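Local structure of aldehyde dehydrogenase (Listeria monocytogenes, 3K9D) at residues I291-P294 with N295-N299; F278-D281 with A282-V285. The protein probably oxidises the aldehyde or oxo group of a substrate, with NAD or NADP as the electron acceptor. All blocks are in the same frame, centred on the assembly; numbering follows the deposited sequence.

Both contacts belong to one run of chain that leaves strand 276-278, an outermost strand of the seven-stranded parallel sheet, and passes through helix 281-291. Contact 2 caps the start of this helix; contact 1 is the hairpin turn that follows its end, so the two come in series. Their centres lie 18 Å apart, while the nearest atoms approach to about 7 Å without touching. Each sits at the surface, contact 1 centred about 23 Å and contact 2 about 31 Å from the centre of the chain. Contact 2 thus lies where helix 281-291 begins, and contact 1 takes up the chain where it ends.

Contact 1: residues I291-P294 with N295-N299; sequences ILRP and NGSMN
S297 OG lies over one face of the R293 guanidinium; its approach to R293 NH2, 2.5 Å, is too tight and badly angled to count as a hydrogen bond, which leaves the exact placing of the guanidinium doubtful. The carbonyl O of M298 lies instead at the edge, near the guanidinium plane. A long chain suits this place because it can bend at chi2 and chi3, carrying R293 CD past the CA of N299 at 3.7 Å. S297 OG also donates to N295 OD1 at 2.6 Å, in the carbonyl plane and on a lone pair. The backbone N of S297 reaches that oxygen from above the plane, 3.2 Å from N295 OD1, which closes an Asx turn. Two bonds to one oxygen should restrain the rotation of the amide, with N295 CG between its backbone N and carbonyl carbon (chi1 78°). R293 to G296 form a type I beta turn, G296 N donating to R293 O at 3.1 Å; with R293 N bonded to S297 O, this is the type I turn with G1 bulge of a tight beta hairpin. P294 fits the second position through its fixed phi, and G296 takes a positive phi (104°), where a side chain would jam against the preceding carbonyl. L292 and M298 form the adjacent non-hydrogen-bonded pair, just beyond helix 281-291, and N299 N binds I291 O at 2.7 Å. I291 and M298 run side by side, pointing the same way, with I291 CG2 3.5 Å from M298 CE. N299 bonds through ND2 to F290 O and through OD1 to A301 N.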
# COMPACT_ATOMS: atom_id res chain seq x y z
N ILE A 291 -7.16 8.63 34.54
CA ILE A 291 -6.69 8.25 33.20
C ILE A 291 -7.81 8.28 32.13
O ILE A 291 -7.60 8.78 31.01
CB ILE A 291 -6.06 6.82 33.23
CG1 ILE A 291 -4.67 6.81 33.87
CG2 ILE A 291 -5.90 6.26 31.83
CD1 ILE A 291 -4.09 5.38 33.96
N LEU A 292 -8.99 7.75 32.47
CA LEU A 292 -10.09 7.67 31.51
C LEU A 292 -11.01 8.89 31.59
O LEU A 292 -11.65 9.12 32.62
CB LEU A 292 -10.88 6.37 31.68
CG LEU A 292 -12.04 6.14 30.70
CD1 LEU A 292 -11.54 5.90 29.27
CD2 LEU A 292 -12.95 5.01 31.14
N ARG A 293 -11.04 9.65 30.50
CA ARG A 293 -11.89 10.83 30.34
C ARG A 293 -13.36 10.43 30.09
O ARG A 293 -13.62 9.31 29.62
CB ARG A 293 -11.35 11.71 29.18
CG ARG A 293 -10.70 13.01 29.63
CD ARG A 293 -9.35 13.28 28.98
NE ARG A 293 -9.39 14.25 27.88
CZ ARG A 293 -8.95 14.00 26.65
NH1 ARG A 293 -9.01 14.93 25.71
NH2 ARG A 293 -8.44 12.82 26.35
N PRO A 294 -14.32 11.32 30.44
CA PRO A 294 -15.75 11.04 30.23
C PRO A 294 -16.19 10.92 28.76
O PRO A 294 -17.24 10.32 28.50
CB PRO A 294 -16.45 12.25 30.88
CG PRO A 294 -15.43 12.82 31.80
CD PRO A 294 -14.13 12.62 31.12
N ASN A 295 -15.42 11.47 27.83
CA ASN A 295 -15.71 11.28 26.40
C ASN A 295 -15.22 9.93 25.85
O ASN A 295 -15.51 9.57 24.70
CB ASN A 295 -15.22 12.47 25.54
CG ASN A 295 -13.71 12.44 25.27
OD1 ASN A 295 -12.93 11.96 26.08
ND2 ASN A 295 -13.32 12.99 24.12
N GLY A 296 -14.48 9.20 26.68
CA GLY A 296 -14.01 7.86 26.33
C GLY A 296 -12.54 7.81 25.96
O GLY A 296 -11.97 6.73 25.84
N SER A 297 -11.94 8.98 25.78
CA SER A 297 -10.52 9.06 25.46
C SER A 297 -9.65 8.90 26.72
O SER A 297 -10.13 8.97 27.86
CB SER A 297 -10.20 10.38 24.75
OG SER A 297 -10.46 11.47 25.62
N MET A 298 -8.37 8.67 26.49
CA MET A 298 -7.40 8.58 27.57
C MET A 298 -6.82 9.98 27.79
O MET A 298 -6.67 10.74 26.83
CB MET A 298 -6.30 7.57 27.21
CG MET A 298 -6.82 6.17 26.80
SD MET A 298 -7.34 5.08 28.15
CE MET A 298 -5.72 4.57 28.73
N ASN A 299 -6.53 10.30 29.05
CA ASN A 299 -6.04 11.62 29.49
C ASN A 299 -4.65 11.95 28.94
O ASN A 299 -3.69 11.27 29.28
CB ASN A 299 -5.99 11.63 31.02
CG ASN A 299 -6.10 13.02 31.62
OD1 ASN A 299 -5.84 14.03 30.97
ND2 ASN A 299 -6.49 13.07 32.89

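Contact 2: residues F278-D281 with A282-V285; sequences FLSD and AEAV
The carboxylate of E283 brings its OE1 to the backbone N of S280 at 2.9 Å, using the anti lone pair in a nearly straight bond (168°). L279 lies obliquely across the same side chain, its CD2 3.9 Å from E283 OE1. The extended chain of E283, with CG beside its own backbone N (chi1 -65°), carries the acid back along the start of the helix. In return S280 OG accepts from E283 N at 3.2 Å, and the two reciprocal bonds make a capping box with S280 as N-cap of helix 281-291. Serine suits the position because its short hydroxyl can stand in for the missing acceptor of a first-turn N-H. Regular helical bonding then takes over: A284 N donates to S280 O at 2.8 Å, and V285 N to D281 O at 2.9 Å. Leucine supplies the apolar side of this corner, where L279 CB faces A284 CB at 4.3 Å; the small methyl lets the helix come close, and L279 rests on L325 and A284 on A327 of strand 324-328. F278 packs on I268, F271 and R272 of helix 261-273 and on I326.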
# COMPACT_ATOMS: atom_id res chain seq x y z
N PHE A 278 3.48 -1.55 42.89
CA PHE A 278 2.17 -2.13 42.69
C PHE A 278 1.14 -1.31 43.47
O PHE A 278 1.30 -1.06 44.67
CB PHE A 278 2.16 -3.59 43.12
CG PHE A 278 2.85 -4.51 42.16
CD1 PHE A 278 2.12 -5.18 41.18
CD2 PHE A 278 4.23 -4.69 42.21
CE1 PHE A 278 2.76 -6.03 40.28
CE2 PHE A 278 4.87 -5.53 41.31
CZ PHE A 278 4.13 -6.20 40.34
N LEU A 279 0.12 -0.88 42.75
CA LEU A 279 -0.93 -0.07 43.30
C LEU A 279 -1.88 -0.97 44.05
O LEU A 279 -2.03 -2.14 43.69
CB LEU A 279 -1.67 0.67 42.18
CG LEU A 279 -0.83 1.71 41.45
CD1 LEU A 279 -1.67 2.42 40.43
CD2 LEU A 279 -0.26 2.71 42.45
N SER A 280 -2.53 -0.42 45.08
CA SER A 280 -3.57 -1.13 45.80
C SER A 280 -4.83 -1.03 44.96
O SER A 280 -4.88 -0.25 44.02
CB SER A 280 -3.79 -0.49 47.18
OG SER A 280 -4.66 0.62 47.07
N ASP A 281 -5.85 -1.82 45.30
CA ASP A 281 -7.15 -1.75 44.61
C ASP A 281 -7.68 -0.31 44.53
O ASP A 281 -8.01 0.17 43.45
CB ASP A 281 -8.18 -2.68 45.27
CG ASP A 281 -9.57 -2.52 44.68
OD1 ASP A 281 -9.78 -2.89 43.51
OD2 ASP A 281 -10.46 -2.02 45.40
N ALA A 282 -7.71 0.38 45.68
CA ALA A 282 -8.22 1.75 45.75
C ALA A 282 -7.38 2.74 44.93
O ALA A 282 -7.92 3.60 44.24
CB ALA A 282 -8.35 2.20 47.20
N GLU A 283 -6.05 2.61 45.00
CA GLU A 283 -5.15 3.45 44.22
C GLU A 283 -5.29 3.20 42.72
O GLU A 283 -5.23 4.13 41.93
CB GLU A 283 -3.69 3.20 44.60
CG GLU A 283 -3.36 3.59 46.03
CD GLU A 283 -1.95 3.24 46.40
OE1 GLU A 283 -1.49 2.12 46.08
OE2 GLU A 283 -1.29 4.10 47.01
N ALA A 284 -5.45 1.92 42.34
CA ALA A 284 -5.67 1.53 40.95
C ALA A 284 -6.99 2.10 40.42
O ALA A 284 -7.04 2.55 39.29
CB ALA A 284 -5.67 0.02 40.82
N VAL A 285 -8.03 2.07 41.25
CA VAL A 285 -9.32 2.68 40.91
C VAL A 285 -9.21 4.20 40.78
O VAL A 285 -9.78 4.79 39.85
CB VAL A 285 -10.42 2.30 41.93
CG1 VAL A 285 -11.66 3.17 41.76
CG2 VAL A 285 -10.79 0.84 41.78